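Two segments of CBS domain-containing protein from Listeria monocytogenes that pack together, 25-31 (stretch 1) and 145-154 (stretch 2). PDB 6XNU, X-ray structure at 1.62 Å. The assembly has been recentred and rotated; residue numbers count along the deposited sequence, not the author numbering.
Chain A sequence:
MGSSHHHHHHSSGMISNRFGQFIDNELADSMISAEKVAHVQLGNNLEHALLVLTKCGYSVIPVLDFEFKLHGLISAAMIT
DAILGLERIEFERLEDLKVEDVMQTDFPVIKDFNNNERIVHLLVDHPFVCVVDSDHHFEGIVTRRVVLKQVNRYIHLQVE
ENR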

# COMPACT_ATOMS: atom_id res chain seq x y z
N ASN A 25 23.65 12.83 -1.58
CA ASN A 25 22.47 13.04 -2.41
C ASN A 25 21.62 11.77 -2.54
O ASN A 25 20.95 11.59 -3.55
CB ASN A 25 22.86 13.52 -3.81
CG ASN A 25 23.49 14.90 -3.81
OD1 ASN A 25 24.71 15.04 -3.81
ND2 ASN A 25 22.65 15.93 -3.83
N GLU A 26 21.66 10.90 -1.53
CA GLU A 26 21.04 9.59 -1.70
C GLU A 26 19.52 9.67 -1.63
O GLU A 26 18.83 8.95 -2.36
CB GLU A 26 21.57 8.61 -0.66
CG GLU A 26 21.58 7.18 -1.17
CD GLU A 26 22.62 6.33 -0.48
OE1 GLU A 26 22.28 5.70 0.55
OE2 GLU A 26 23.78 6.28 -0.96
N LEU A 27 18.97 10.50 -0.75
CA LEU A 27 17.52 10.68 -0.72
C LEU A 27 17.03 11.31 -2.01
O LEU A 27 16.03 10.86 -2.58
CB LEU A 27 17.10 11.53 0.48
CG LEU A 27 17.02 10.84 1.85
CD1 LEU A 27 16.42 11.80 2.86
CD2 LEU A 27 16.20 9.57 1.77
N ALA A 28 17.72 12.35 -2.49
CA ALA A 28 17.28 13.03 -3.70
C ALA A 28 17.37 12.11 -4.91
O ALA A 28 16.43 12.04 -5.72
CB ALA A 28 18.09 14.30 -3.93
N ASP A 29 18.48 11.38 -5.06
CA ASP A 29 18.63 10.50 -6.21
C ASP A 29 17.64 9.34 -6.18
O ASP A 29 17.37 8.75 -7.23
CB ASP A 29 20.06 9.95 -6.29
CG ASP A 29 21.08 11.02 -6.68
OD1 ASP A 29 20.67 12.12 -7.13
OD2 ASP A 29 22.29 10.75 -6.54
N SER A 30 17.07 9.01 -5.02
CA SER A 30 16.10 7.92 -4.93
C SER A 30 14.69 8.32 -5.35
O SER A 30 13.82 7.44 -5.44
CB SER A 30 16.04 7.38 -3.50
OG SER A 30 15.25 8.23 -2.70
N MET A 31 14.43 9.61 -5.56
CA MET A 31 13.08 10.02 -5.93
C MET A 31 12.65 9.29 -7.19
O MET A 31 13.42 9.20 -8.16
CB MET A 31 13.01 11.53 -6.15
CG MET A 31 11.61 12.01 -6.46
SD MET A 31 11.54 13.77 -6.90
CE MET A 31 12.21 13.72 -8.56
N ARG A 145 11.58 2.84 0.93
CA ARG A 145 12.56 1.83 0.53
C ARG A 145 13.99 2.35 0.63
O ARG A 145 14.89 1.60 1.02
CB ARG A 145 12.26 1.35 -0.89
CG ARG A 145 13.28 0.34 -1.40
CD ARG A 145 12.73 -0.38 -2.62
NE ARG A 145 13.60 -1.44 -3.08
CZ ARG A 145 14.61 -1.26 -3.92
NH1 ARG A 145 14.87 -0.05 -4.39
NH2 ARG A 145 15.36 -2.29 -4.29
N VAL A 146 14.23 3.62 0.27
CA VAL A 146 15.60 4.13 0.31
C VAL A 146 16.15 4.07 1.73
O VAL A 146 17.33 3.77 1.94
CB VAL A 146 15.67 5.56 -0.27
CG1 VAL A 146 14.81 6.54 0.53
CG2 VAL A 146 17.12 6.04 -0.30
N VAL A 147 15.30 4.32 2.73
CA VAL A 147 15.78 4.28 4.11
C VAL A 147 16.07 2.84 4.53
O VAL A 147 17.07 2.56 5.20
CB VAL A 147 14.76 4.95 5.06
CG1 VAL A 147 15.24 4.86 6.51
CG2 VAL A 147 14.52 6.43 4.64
N LEU A 148 15.21 1.90 4.11
CA LEU A 148 15.49 0.50 4.40
C LEU A 148 16.79 0.05 3.74
O LEU A 148 17.54 -0.73 4.32
CB LEU A 148 14.32 -0.38 3.94
CG LEU A 148 13.29 -0.72 5.02
CD1 LEU A 148 13.89 -1.67 6.09
CD2 LEU A 148 12.76 0.53 5.68
N LYS A 149 17.06 0.53 2.52
CA LYS A 149 18.33 0.20 1.87
C LYS A 149 19.49 0.72 2.69
O LYS A 149 20.51 0.03 2.86
CB LYS A 149 18.38 0.81 0.47
CG LYS A 149 17.63 0.01 -0.58
CD LYS A 149 17.65 0.70 -1.93
CE LYS A 149 19.05 0.74 -2.55
NZ LYS A 149 19.07 1.55 -3.81
N GLN A 150 19.35 1.93 3.23
CA GLN A 150 20.43 2.49 4.05
C GLN A 150 20.61 1.71 5.35
O GLN A 150 21.75 1.49 5.79
CB GLN A 150 20.13 3.96 4.33
CG GLN A 150 20.25 4.81 3.07
CD GLN A 150 19.78 6.24 3.30
OE1 GLN A 150 19.00 6.52 4.21
NE2 GLN A 150 20.26 7.16 2.45
N VAL A 151 19.51 1.30 5.98
CA VAL A 151 19.61 0.52 7.22
C VAL A 151 20.26 -0.83 6.94
O VAL A 151 21.14 -1.29 7.69
CB VAL A 151 18.22 0.37 7.85
CG1 VAL A 151 18.26 -0.64 8.99
CG2 VAL A 151 17.73 1.71 8.36
N ASN A 152 19.83 -1.49 5.87
CA ASN A 152 20.43 -2.73 5.40
C ASN A 152 21.94 -2.58 5.21
O ASN A 152 22.73 -3.38 5.71
CB ASN A 152 19.72 -3.11 4.09
CG ASN A 152 20.06 -4.48 3.58
OD1 ASN A 152 19.75 -5.51 4.22
ND2 ASN A 152 20.67 -4.52 2.40
N ARG A 153 22.36 -1.51 4.52
CA ARG A 153 23.79 -1.27 4.32
C ARG A 153 24.50 -1.08 5.65
O ARG A 153 25.62 -1.58 5.85
CB ARG A 153 23.99 -0.04 3.43
CG ARG A 153 25.44 0.26 3.11
CD ARG A 153 25.58 1.40 2.10
NE ARG A 153 25.11 2.68 2.63
CZ ARG A 153 24.04 3.34 2.17
NH1 ARG A 153 23.30 2.85 1.18
NH2 ARG A 153 23.70 4.50 2.72
N TYR A 154 23.88 -0.36 6.58
CA TYR A 154 24.52 -0.11 7.86
C TYR A 154 24.70 -1.40 8.66
O TYR A 154 25.76 -1.62 9.25
CB TYR A 154 23.71 0.91 8.66
CG TYR A 154 24.33 1.25 10.00
CD1 TYR A 154 25.45 2.07 10.07
CD2 TYR A 154 23.79 0.78 11.19
CE1 TYR A 154 26.03 2.39 11.29
CE2 TYR A 154 24.36 1.10 12.42
CZ TYR A 154 25.47 1.91 12.46
OH TYR A 154 26.05 2.23 13.68

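One carboxylate oxygen does most of the polar work in this small contact, which buries 277 Å² in all. Glu26, its CA-to-CB bond directed toward the 145-154 helix, extends through t, t side-chain torsions until OE1 reaches three donors. Gln150 NE2 donates a well-aligned hydrogen bond to Glu26 OE1, 3.1 Å long with an N-H...O angle of 160°. Arg153 NH2 lies 2.9 Å from Glu26 OE1 in a salt bridge, and Arg153 NH1 adds a weak hydrogen bond to the same oxygen at 3.1 Å. OE1 sits near the guanidinium plane, at its edge, where the N-H groups point. Gln150 and Arg153 are three apart on one helix, close to a full turn, so both can bring donors to a single acceptor. The charged pair is exposed, where it need not give up water entirely.

One turn back along the helix from Gln150, at Val146, the contact turns apolar. Leu27 starts sideways, but its m, t rotamer brings CD2 to 3.6 Å from Val146 CG1; both residues are buried, and neither side chain carries a polar group needing a partner. Ser30 fits beside the same valine, its OG 3.6 Å from Val146 CB. Ser30 OG is satisfied within its own stretch, donating to Leu27 O at 2.7 Å, so a polar residue can face a valine without leaving its proton unpaired.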